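PDB 4CZX: Pab-dependent poly(a)-specific ribonuclease subunit PAN2 from Neurospora crassa, which serves as the catalytic subunit of the PAN2-PAN3 deadenylation complex, probably shortening mRNA poly(A) tails, and is represented here by its N-terminal WD40 domain. Local coordinates for residues A247-M251 against V290-D294. Residues are numbered along the deposited sequence; the frame is centred on the assembly and turned at random.
Sequences AHVRM and VLHFD
Arg-250 and Asp-294 form the salt bridge that ties these two strands together: NE donates to OD1 over 2.9 Å at an N-H...O angle of 158°. Arg-250 is m, m at chi1 and chi2 and t at chi3, which swings the guanidinium back along its own strand, so NH1 also bonds Val-249 O at 3.0 Å and pairs with Asp-197. Asp-294 has chi1 t and carries its carboxylate toward the arginine, while OD2 takes the amide of Phe-35. One water makes the second polar link, 2.8 Å from His-248 NE2 and donating to Val-290 O at 2.7 Å. Both strands are extended and nearly parallel, their axes 10° apart and 7.0 Å at closest approach; the CA atoms of His-248 and Phe-293 lie 6.4 Å apart, those of Arg-250 and Asp-294 6.7 Å. No backbone hydrogen bonds join them, because they are the innermost strands of two adjacent WD40 beta-propeller blades, each hydrogen-bonded within its own sheet, 248-251 to 258-262 and 290-295 to 302-306. Each carries a classic beta bulge near its beginning, Ala-247/His-248 opposite Val-262 and Leu-291/His-292 opposite Ala-305. Side chains therefore fill the gap. The His-248 ring (chi1 m) receives a CH-pi contact over its face from His-292 CA, 4.3 Å from the centroid, and its CE1 comes within 2.9 Å of Leu-291 O. Phe-293, chi1 t, wedges between the blades: His-248 CB meets its CB at 3.7 Å, Arg-250 CG reaches its CE2 at 3.6 Å, and the ring also packs on Ile-260 and Val-262. The CA-to-CB bond of Val-249 points away from 290-294, and its side chain packs on Val-206 and Cys-208 of the preceding blade and on Ala-259 and Val-261 of its own.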
loop_
_atom_site.group_PDB
_atom_site.type_symbol
_atom_site.label_atom_id
_atom_site.label_comp_id
_atom_site.label_asym_id
_atom_site.label_seq_id
_atom_site.Cartn_x
_atom_site.Cartn_y
_atom_site.Cartn_z
ATOM N N ALA A 247 32.657 6.975 30.635
ATOM C CA ALA A 247 31.932 7.023 29.370
ATOM C C ALA A 247 30.842 8.096 29.399
ATOM O O ALA A 247 30.625 8.794 28.404
ATOM C CB ALA A 247 31.333 5.660 29.064
ATOM N N HIS A 248 30.156 8.213 30.535
ATOM C CA HIS A 248 29.077 9.191 30.680
ATOM C C HIS A 248 29.100 9.850 32.042
ATOM O O HIS A 248 29.628 9.291 33.019
ATOM C CB HIS A 248 27.712 8.535 30.445
ATOM C CG HIS A 248 27.642 7.782 29.157
ATOM N ND1 HIS A 248 27.457 8.404 27.941
ATOM C CD2 HIS A 248 27.788 6.465 28.893
ATOM C CE1 HIS A 248 27.493 7.497 26.982
ATOM N NE2 HIS A 248 27.688 6.314 27.534
ATOM N N VAL A 249 28.530 11.050 32.092
ATOM C CA VAL A 249 28.491 11.826 33.313
ATOM C C VAL A 249 27.272 12.747 33.327
ATOM O O VAL A 249 26.867 13.304 32.299
ATOM C CB VAL A 249 29.788 12.659 33.500
ATOM C CG1 VAL A 249 29.898 13.746 32.429
ATOM C CG2 VAL A 249 29.873 13.242 34.906
ATOM N N ARG A 250 26.674 12.862 34.504
ATOM C CA ARG A 250 25.614 13.829 34.744
ATOM C C ARG A 250 25.853 14.489 36.084
ATOM O O ARG A 250 26.236 13.821 37.044
ATOM C CB ARG A 250 24.233 13.169 34.742
ATOM C CG ARG A 250 23.740 12.715 33.377
ATOM C CD ARG A 250 23.425 13.903 32.484
ATOM N NE ARG A 250 22.873 13.497 31.186
ATOM C CZ ARG A 250 23.575 13.424 30.062
ATOM N NH1 ARG A 250 24.883 13.684 30.054
ATOM N NH2 ARG A 250 22.972 13.067 28.941
ATOM N N MET A 251 25.614 15.797 36.147
ATOM C CA MET A 251 25.592 16.497 37.430
ATOM C C MET A 251 24.345 16.076 38.185
ATOM O O MET A 251 23.269 15.939 37.592
ATOM C CB MET A 251 25.598 18.013 37.241
ATOM C CG MET A 251 26.881 18.551 36.638
ATOM S SD MET A 251 28.325 18.216 37.666
ATOM C CE MET A 251 27.955 19.123 39.176
ATOM N N VAL A 290 27.050 -0.243 27.770
ATOM C CA VAL A 290 26.250 0.959 28.001
ATOM C C VAL A 290 26.618 2.014 26.961
ATOM O O VAL A 290 27.803 2.267 26.723
ATOM C CB VAL A 290 26.447 1.529 29.428
ATOM C CG1 VAL A 290 25.618 2.789 29.612
ATOM C CG2 VAL A 290 26.068 0.491 30.465
ATOM N N LEU A 291 25.602 2.592 26.322
ATOM C CA LEU A 291 25.795 3.605 25.278
ATOM C C LEU A 291 25.278 4.988 25.652
ATOM O O LEU A 291 25.777 5.996 25.139
ATOM C CB LEU A 291 25.097 3.182 23.986
ATOM C CG LEU A 291 25.674 1.987 23.234
ATOM C CD1 LEU A 291 24.873 1.779 21.966
ATOM C CD2 LEU A 291 27.147 2.197 22.915
ATOM N N HIS A 292 24.239 5.033 26.486
ATOM C CA HIS A 292 23.646 6.308 26.900
ATOM C C HIS A 292 23.214 6.272 28.348
ATOM O O HIS A 292 22.921 5.211 28.901
ATOM C CB HIS A 292 22.435 6.684 26.016
ATOM C CG HIS A 292 22.695 6.539 24.554
ATOM N ND1 HIS A 292 23.460 7.436 23.840
ATOM C CD2 HIS A 292 22.288 5.598 23.670
ATOM C CE1 HIS A 292 23.548 7.029 22.584
ATOM N NE2 HIS A 292 22.835 5.923 22.451
ATOM N N PHE A 293 23.159 7.458 28.942
ATOM C CA PHE A 293 22.868 7.630 30.359
ATOM C C PHE A 293 22.145 8.956 30.602
ATOM O O PHE A 293 22.453 9.963 29.962
ATOM C CB PHE A 293 24.171 7.575 31.180
ATOM C CG PHE A 293 23.981 7.880 32.631
ATOM C CD1 PHE A 293 23.292 6.996 33.448
ATOM C CD2 PHE A 293 24.487 9.049 33.182
ATOM C CE1 PHE A 293 23.117 7.266 34.791
ATOM C CE2 PHE A 293 24.312 9.330 34.533
ATOM C CZ PHE A 293 23.618 8.441 35.332
ATOM N N ASP A 294 21.177 8.963 31.513
ATOM C CA ASP A 294 20.633 10.227 32.003
ATOM C C ASP A 294 20.148 10.075 33.440
ATOM O O ASP A 294 19.948 8.956 33.929
ATOM C CB ASP A 294 19.482 10.726 31.093
ATOM C CG ASP A 294 19.184 12.208 31.274
ATOM O OD1 ASP A 294 20.072 12.945 31.776
ATOM O OD2 ASP A 294 18.055 12.637 30.930
HETATM O O HOH W 1 29.250 4.504 26.150
#